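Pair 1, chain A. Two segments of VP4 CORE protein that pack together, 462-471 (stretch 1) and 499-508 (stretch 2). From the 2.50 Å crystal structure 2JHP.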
# COMPACT_ATOMS: atom_id res chain seq x y z
N TYR A 462 11.63 -2.19 20.74
CA TYR A 462 13.06 -2.12 21.03
C TYR A 462 13.50 -0.68 21.18
O TYR A 462 12.80 0.25 20.79
CB TYR A 462 13.89 -2.79 19.93
CG TYR A 462 13.66 -4.28 19.81
CD1 TYR A 462 12.62 -4.77 19.02
CD2 TYR A 462 14.49 -5.19 20.47
CE1 TYR A 462 12.40 -6.14 18.89
CE2 TYR A 462 14.28 -6.58 20.35
CZ TYR A 462 13.22 -7.03 19.55
OH TYR A 462 13.00 -8.38 19.41
N ARG A 463 14.69 -0.51 21.75
CA ARG A 463 15.32 0.79 21.82
C ARG A 463 15.09 1.56 20.50
O ARG A 463 14.52 2.65 20.51
CB ARG A 463 16.81 0.57 22.11
CG ARG A 463 17.58 1.73 22.69
CD ARG A 463 19.07 1.36 22.75
NE ARG A 463 19.64 1.09 21.42
CZ ARG A 463 19.88 -0.12 20.92
NH1 ARG A 463 19.63 -1.21 21.63
NH2 ARG A 463 20.39 -0.24 19.70
N ASP A 464 15.46 0.95 19.38
CA ASP A 464 15.30 1.58 18.06
C ASP A 464 14.00 1.28 17.33
O ASP A 464 13.72 1.89 16.30
CB ASP A 464 16.48 1.22 17.14
CG ASP A 464 17.80 1.81 17.62
OD1 ASP A 464 17.79 2.76 18.43
OD2 ASP A 464 18.86 1.31 17.19
N ILE A 465 13.21 0.34 17.85
CA ILE A 465 11.94 -0.01 17.20
C ILE A 465 10.73 0.43 18.01
O ILE A 465 10.48 -0.07 19.11
CB ILE A 465 11.84 -1.51 16.81
CG1 ILE A 465 13.03 -1.93 15.95
CG2 ILE A 465 10.53 -1.78 16.05
CD1 ILE A 465 13.04 -1.36 14.54
N ARG A 466 10.01 1.38 17.44
CA ARG A 466 8.80 1.94 17.97
C ARG A 466 7.61 1.07 17.52
O ARG A 466 7.46 0.77 16.33
CB ARG A 466 8.67 3.36 17.43
CG ARG A 466 8.32 4.46 18.43
CD ARG A 466 9.51 4.88 19.29
NE ARG A 466 9.78 3.85 20.29
CZ ARG A 466 10.89 3.14 20.35
NH1 ARG A 466 11.04 2.22 21.29
NH2 ARG A 466 11.87 3.35 19.48
N ILE A 467 6.78 0.63 18.46
CA ILE A 467 5.67 -0.27 18.14
C ILE A 467 4.33 0.32 18.58
O ILE A 467 4.10 0.54 19.77
CB ILE A 467 5.89 -1.72 18.69
CG1 ILE A 467 4.84 -2.70 18.15
CG2 ILE A 467 5.91 -1.76 20.20
CD1 ILE A 467 5.08 -3.10 16.71
N LEU A 468 3.47 0.59 17.61
CA LEU A 468 2.21 1.29 17.87
C LEU A 468 1.09 0.73 17.02
O LEU A 468 1.34 0.06 16.02
CB LEU A 468 2.35 2.77 17.55
CG LEU A 468 3.46 3.62 18.16
CD1 LEU A 468 3.52 4.89 17.37
CD2 LEU A 468 3.21 3.93 19.65
N ASP A 469 -0.14 1.03 17.41
CA ASP A 469 -1.29 0.71 16.58
C ASP A 469 -1.32 1.72 15.46
O ASP A 469 -0.71 2.78 15.57
CB ASP A 469 -2.59 0.69 17.39
CG ASP A 469 -2.98 2.06 17.92
OD1 ASP A 469 -3.08 3.01 17.12
OD2 ASP A 469 -3.23 2.18 19.14
N GLY A 470 -2.04 1.39 14.38
CA GLY A 470 -2.08 2.22 13.18
C GLY A 470 -2.39 3.69 13.41
O GLY A 470 -1.76 4.56 12.81
N ASN A 471 -3.37 3.96 14.26
CA ASN A 471 -3.75 5.34 14.53
C ASN A 471 -2.65 6.07 15.29
O ASN A 471 -2.34 7.22 14.97
CB ASN A 471 -5.07 5.43 15.29
CG ASN A 471 -5.63 6.86 15.33
OD1 ASN A 471 -6.23 7.25 16.32
ND2 ASN A 471 -5.47 7.60 14.26
N PHE A 499 -4.39 -2.42 12.71
CA PHE A 499 -3.00 -2.75 12.39
C PHE A 499 -2.04 -2.42 13.54
O PHE A 499 -2.23 -1.44 14.28
CB PHE A 499 -2.54 -2.05 11.10
CG PHE A 499 -3.27 -2.47 9.82
CD1 PHE A 499 -4.37 -1.75 9.35
CD2 PHE A 499 -2.83 -3.56 9.06
CE1 PHE A 499 -5.01 -2.15 8.16
CE2 PHE A 499 -3.47 -3.93 7.90
CZ PHE A 499 -4.56 -3.22 7.45
N ALA A 500 -1.02 -3.25 13.71
CA ALA A 500 0.12 -2.80 14.48
C ALA A 500 1.14 -2.32 13.48
O ALA A 500 1.26 -2.89 12.39
CB ALA A 500 0.72 -3.91 15.40
N VAL A 501 1.84 -1.25 13.85
CA VAL A 501 2.89 -0.67 13.03
C VAL A 501 4.16 -0.54 13.81
O VAL A 501 4.17 -0.04 14.95
CB VAL A 501 2.51 0.71 12.48
CG1 VAL A 501 3.60 1.20 11.55
CG2 VAL A 501 1.18 0.67 11.75
N SER A 502 5.25 -0.97 13.19
CA SER A 502 6.58 -0.83 13.75
C SER A 502 7.35 0.22 12.96
O SER A 502 7.25 0.26 11.74
CB SER A 502 7.30 -2.18 13.70
OG SER A 502 7.39 -2.66 12.37
N LEU A 503 8.11 1.07 13.64
CA LEU A 503 8.87 2.15 13.00
C LEU A 503 10.31 2.19 13.47
O LEU A 503 10.57 2.08 14.66
CB LEU A 503 8.22 3.51 13.29
CG LEU A 503 6.80 3.82 12.84
CD1 LEU A 503 6.37 5.16 13.37
CD2 LEU A 503 6.73 3.83 11.34
N LYS A 504 11.25 2.36 12.53
CA LYS A 504 12.67 2.60 12.88
C LYS A 504 12.83 4.08 13.24
O LYS A 504 13.41 4.87 12.49
CB LYS A 504 13.63 2.18 11.77
CG LYS A 504 15.06 1.96 12.23
CD LYS A 504 15.78 0.95 11.36
CE LYS A 504 17.14 0.60 11.92
NZ LYS A 504 17.67 -0.66 11.32
N GLU A 505 12.26 4.42 14.39
CA GLU A 505 12.26 5.76 14.95
C GLU A 505 12.70 5.72 16.42
O GLU A 505 12.14 4.92 17.20
CB GLU A 505 10.86 6.37 14.83
CG GLU A 505 10.47 6.80 13.43
CD GLU A 505 11.43 7.82 12.86
OE1 GLU A 505 12.17 8.47 13.64
OE2 GLU A 505 11.45 7.97 11.62
N PRO A 506 13.67 6.57 16.82
CA PRO A 506 14.16 6.54 18.20
C PRO A 506 13.09 7.05 19.16
O PRO A 506 12.28 7.89 18.79
CB PRO A 506 15.39 7.50 18.19
CG PRO A 506 15.15 8.42 17.06
CD PRO A 506 14.35 7.60 16.01
N ILE A 507 13.11 6.52 20.38
CA ILE A 507 12.27 7.03 21.47
C ILE A 507 12.42 8.54 21.54
O ILE A 507 13.54 9.05 21.50
CB ILE A 507 12.68 6.40 22.82
CG1 ILE A 507 12.54 4.87 22.78
CG2 ILE A 507 11.85 6.98 23.95
CD1 ILE A 507 13.24 4.14 23.92
N PRO A 508 11.29 9.28 21.62
CA PRO A 508 11.39 10.74 21.73
C PRO A 508 12.13 11.19 22.99
O PRO A 508 12.24 10.45 23.96
CB PRO A 508 9.93 11.18 21.82
CG PRO A 508 9.16 10.07 21.21
CD PRO A 508 9.89 8.83 21.61

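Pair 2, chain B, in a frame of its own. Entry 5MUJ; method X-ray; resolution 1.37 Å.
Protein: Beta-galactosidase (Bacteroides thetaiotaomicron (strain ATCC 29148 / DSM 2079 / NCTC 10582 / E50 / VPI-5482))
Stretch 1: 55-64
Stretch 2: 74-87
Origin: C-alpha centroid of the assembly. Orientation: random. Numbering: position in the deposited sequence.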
# COMPACT_ATOMS: atom_id res chain seq x y z
N ASP B 55 6.28 -14.21 16.52
CA ASP B 55 6.16 -15.65 16.35
C ASP B 55 5.83 -15.92 14.89
O ASP B 55 5.69 -14.97 14.13
CB ASP B 55 5.10 -16.24 17.28
CG ASP B 55 3.74 -15.63 17.07
OD1 ASP B 55 3.22 -15.70 15.92
OD2 ASP B 55 3.19 -15.06 18.06
N ASN B 56 5.71 -17.20 14.52
CA ASN B 56 5.44 -17.59 13.13
C ASN B 56 3.97 -17.65 12.72
O ASN B 56 3.70 -17.95 11.58
CB ASN B 56 6.09 -18.96 12.84
CG ASN B 56 7.60 -18.86 12.83
OD1 ASN B 56 8.31 -19.73 13.35
ND2 ASN B 56 8.09 -17.76 12.30
N TYR B 57 3.07 -17.28 13.62
CA TYR B 57 1.63 -17.28 13.36
C TYR B 57 1.06 -15.85 13.29
O TYR B 57 -0.14 -15.60 13.54
CB TYR B 57 0.94 -18.17 14.42
CG TYR B 57 1.45 -19.57 14.32
CD1 TYR B 57 2.68 -19.94 14.87
CD2 TYR B 57 0.74 -20.52 13.58
CE1 TYR B 57 3.17 -21.22 14.70
CE2 TYR B 57 1.22 -21.80 13.41
CZ TYR B 57 2.43 -22.16 13.99
OH TYR B 57 2.90 -23.43 13.80
N HIS B 58 1.90 -14.91 12.90
CA HIS B 58 1.50 -13.56 12.56
C HIS B 58 2.37 -13.12 11.40
O HIS B 58 3.57 -13.49 11.32
CB HIS B 58 1.61 -12.57 13.74
CG HIS B 58 0.74 -12.92 14.91
ND1 HIS B 58 -0.54 -12.44 15.08
CD2 HIS B 58 0.98 -13.71 15.98
CE1 HIS B 58 -1.05 -12.93 16.19
NE2 HIS B 58 -0.15 -13.70 16.76
N LYS B 59 1.78 -12.33 10.52
CA LYS B 59 2.46 -11.72 9.41
C LYS B 59 2.10 -10.25 9.38
O LYS B 59 0.95 -9.90 9.56
CB LYS B 59 2.04 -12.40 8.09
CG LYS B 59 2.31 -13.89 8.06
CD LYS B 59 1.75 -14.55 6.78
CE LYS B 59 1.72 -16.07 6.78
NZ LYS B 59 3.07 -16.71 6.78
N ILE B 60 3.08 -9.41 9.08
CA ILE B 60 2.96 -7.95 9.16
C ILE B 60 3.29 -7.32 7.78
O ILE B 60 4.34 -7.62 7.20
CB ILE B 60 3.90 -7.40 10.27
CG1 ILE B 60 3.31 -7.78 11.64
CG2 ILE B 60 4.07 -5.89 10.12
CD1 ILE B 60 4.19 -7.41 12.82
N ASP B 61 2.45 -6.39 7.33
CA ASP B 61 2.56 -5.84 5.97
C ASP B 61 1.94 -4.44 5.88
O ASP B 61 1.36 -3.92 6.87
CB ASP B 61 1.83 -6.85 5.03
CG ASP B 61 2.19 -6.76 3.56
OD1 ASP B 61 2.75 -5.78 3.06
OD2 ASP B 61 1.87 -7.75 2.87
N CYS B 62 2.08 -3.83 4.72
CA CYS B 62 1.27 -2.71 4.27
C CYS B 62 1.48 -1.46 5.11
O CYS B 62 0.54 -0.98 5.71
CB CYS B 62 -0.23 -3.05 4.29
SG CYS B 62 -0.78 -4.45 3.29
N PRO B 63 2.74 -0.97 5.19
CA PRO B 63 3.00 0.27 5.86
C PRO B 63 2.43 1.52 5.22
O PRO B 63 2.49 1.71 3.98
CB PRO B 63 4.54 0.35 5.83
CG PRO B 63 4.91 -0.34 4.55
CD PRO B 63 3.96 -1.50 4.52
N THR B 64 1.90 2.39 6.07
CA THR B 64 1.62 3.76 5.70
C THR B 64 2.26 4.64 6.77
O THR B 64 1.95 4.50 7.95
CB THR B 64 0.11 4.04 5.63
OG1 THR B 64 -0.54 3.04 4.86
CG2 THR B 64 -0.19 5.39 4.99
N MSE B 74 3.14 4.86 11.92
CA MSE B 74 2.98 3.87 10.84
C MSE B 74 1.78 3.01 11.14
O MSE B 74 1.74 2.32 12.14
CB MSE B 74 4.22 2.98 10.73
CG MSE B 74 4.09 2.02 9.54
SE MSE B 74 5.30 0.51 9.77
CE MSE B 74 6.99 1.53 9.80
N THR B 75 0.82 3.01 10.21
CA THR B 75 -0.23 1.95 10.27
C THR B 75 0.28 0.76 9.48
O THR B 75 1.08 0.91 8.60
CB THR B 75 -1.66 2.33 9.73
OG1 THR B 75 -1.58 2.85 8.39
CG2 THR B 75 -2.35 3.28 10.59
N TYR B 76 -0.13 -0.42 9.92
CA TYR B 76 0.20 -1.68 9.24
C TYR B 76 -0.87 -2.76 9.49
O TYR B 76 -1.70 -2.63 10.39
CB TYR B 76 1.60 -2.17 9.61
CG TYR B 76 1.79 -2.52 11.08
CD1 TYR B 76 1.54 -3.81 11.54
CD2 TYR B 76 2.27 -1.57 12.00
CE1 TYR B 76 1.69 -4.16 12.87
CE2 TYR B 76 2.44 -1.91 13.36
CZ TYR B 76 2.21 -3.20 13.77
OH TYR B 76 2.37 -3.56 15.09
N VAL B 77 -0.89 -3.78 8.64
CA VAL B 77 -1.84 -4.84 8.81
C VAL B 77 -1.14 -6.07 9.40
O VAL B 77 0.05 -6.32 9.16
CB VAL B 77 -2.60 -5.18 7.49
CG1 VAL B 77 -3.24 -3.89 6.96
CG2 VAL B 77 -1.69 -5.86 6.46
N VAL B 78 -1.89 -6.81 10.19
CA VAL B 78 -1.48 -8.05 10.76
C VAL B 78 -2.47 -9.15 10.28
O VAL B 78 -3.71 -9.01 10.38
CB VAL B 78 -1.50 -8.00 12.30
CG1 VAL B 78 -1.28 -9.37 12.89
CG2 VAL B 78 -0.44 -7.01 12.83
N TYR B 79 -1.92 -10.24 9.80
CA TYR B 79 -2.68 -11.48 9.53
C TYR B 79 -2.24 -12.48 10.58
O TYR B 79 -1.03 -12.65 10.80
CB TYR B 79 -2.36 -12.01 8.12
CG TYR B 79 -2.88 -13.41 7.90
CD1 TYR B 79 -4.25 -13.65 7.74
CD2 TYR B 79 -2.02 -14.49 7.87
CE1 TYR B 79 -4.73 -14.93 7.59
CE2 TYR B 79 -2.50 -15.78 7.68
CZ TYR B 79 -3.86 -15.99 7.54
OH TYR B 79 -4.39 -17.24 7.33
N ASN B 80 -3.20 -13.08 11.29
CA ASN B 80 -2.89 -13.87 12.50
C ASN B 80 -2.89 -15.36 12.25
O ASN B 80 -3.51 -16.15 12.98
CB ASN B 80 -3.80 -13.50 13.66
CG ASN B 80 -5.26 -13.80 13.38
OD1 ASN B 80 -5.67 -13.93 12.22
ND2 ASN B 80 -6.06 -13.85 14.42
N GLY B 81 -2.16 -15.75 11.21
CA GLY B 81 -2.00 -17.14 10.83
C GLY B 81 -0.61 -17.36 10.24
O GLY B 81 0.02 -16.40 9.81
N LYS B 82 -0.18 -18.61 10.20
CA LYS B 82 1.04 -19.04 9.47
C LYS B 82 0.81 -19.41 8.01
O LYS B 82 1.70 -19.22 7.17
CB LYS B 82 1.66 -20.26 10.17
CG LYS B 82 3.00 -20.68 9.59
CD LYS B 82 3.72 -21.73 10.42
CE LYS B 82 5.09 -22.03 9.84
NZ LYS B 82 5.03 -22.81 8.58
N THR B 83 -0.36 -19.96 7.73
CA THR B 83 -0.71 -20.50 6.42
C THR B 83 -1.82 -19.66 5.79
O THR B 83 -2.29 -18.67 6.37
CB THR B 83 -1.18 -21.97 6.52
OG1 THR B 83 -2.52 -22.04 7.05
CG2 THR B 83 -0.24 -22.82 7.37
N GLY B 84 -2.25 -20.08 4.59
CA GLY B 84 -3.33 -19.44 3.85
C GLY B 84 -4.71 -19.50 4.49
O GLY B 84 -5.57 -18.70 4.16
N THR B 85 -4.94 -20.47 5.37
CA THR B 85 -6.28 -20.64 5.93
C THR B 85 -6.43 -20.64 7.44
O THR B 85 -7.57 -20.64 7.92
CB THR B 85 -6.90 -21.96 5.39
OG1 THR B 85 -6.10 -23.07 5.78
CG2 THR B 85 -7.00 -21.93 3.87
N ASP B 86 -5.32 -20.63 8.20
CA ASP B 86 -5.41 -20.78 9.65
C ASP B 86 -5.79 -19.50 10.39
O ASP B 86 -6.31 -19.58 11.49
CB ASP B 86 -4.16 -21.42 10.26
CG ASP B 86 -2.92 -20.55 10.16
OD1 ASP B 86 -2.77 -19.81 9.16
OD2 ASP B 86 -2.06 -20.65 11.07
N GLY B 87 -5.56 -18.34 9.78
CA GLY B 87 -5.80 -17.07 10.44
C GLY B 87 -7.20 -16.60 10.18
O GLY B 87 -7.84 -17.05 9.25
O HOH W 1 -1.41 1.02 6.45

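Pair 1 and pair 2 are both antiparallel two-strand ladders, and the N, CA and C atoms of 14 central residues superpose with an RMSD of 0.8 Å. The strand axes approach to 4.5 Å in pair 1 and 4.7 Å in pair 2, with N-to-C directions 157° and 150° apart.

The shared register rests on two matched hydrogen-bonded pairs. Arg466(A) N donates to Leu503(A) O at 2.9 Å, and Leu503(A) N donates to Arg466(A) O at 2.8 Å; these residues coincide with Lys59(B) and Tyr79(B), where Lys59(B) N lies 2.8 Å from Tyr79(B) O and Tyr79(B) N 2.9 Å from Lys59(B) O. Leu468(A) and Val501(A) likewise overlay Asp61(B) and Val77(B). Between them sits a non-hydrogen-bonded pair, Ile467(A) with Ser502(A), matched by Ile60(B) with Val78(B). The isoleucine gives the closest side-chain match, with centres 0.4 Å apart although chi1 is t in pair 1 and m in pair 2. It meets a small polar residue in one case, Ile467(A) CD1 to Ser502(A) CB at 3.9 Å, and a branched apolar one in the other, Ile60(B) CG1 to Val78(B) CG2 at 4.0 Å.

The clearest parallel in side-chain role is at Arg466(A) and Lys59(B). Each cation reaches beyond its bridge partner to a backbone carbonyl on the other strand's trailing loop: Arg466(A) NH2 donates to Glu505(A) O at 2.8 Å, Lys59(B) NZ to Lys82(B) O at 2.9 Å. The acceptors are not matched residues, since Lys82(B) overlays Pro506(A). The planar guanidinium also bonds back to its own stretch, NH1 of Arg466(A) to Tyr462(A) O at 2.7 Å, and carries Ile507(A) CG1 over one face, 3.4 Å from Arg466(A) NH1. The lysine instead runs its chain past the edge of the Tyr79(B) ring, Lys59(B) CD to Tyr79(B) CD2 at 3.9 Å.

The backbones still coincide at Asp469(A) and Cys62(B), whose CA atoms fall 0.7 Å apart after superposition, but the side-chain centres are 3.5 Å apart, and beyond this point the paths part. In pair 1 Asp469(A) is an N-cap, and Gly470(A) N, at the start of the helix, donates to Phe499(A) O at 2.8 Å. In pair 2 the strand continues through a bulge: Cys62(B), with positive phi (65°), points toward the other strand, its SG 3.6 Å from Val77(B) CG2. Pairing resumes one residue out of step, Thr64(B) N to Thr75(B) O at 3.0 Å, and water 1 donates to Cys62(B) O at 2.9 Å while accepting from both threonine hydroxyls.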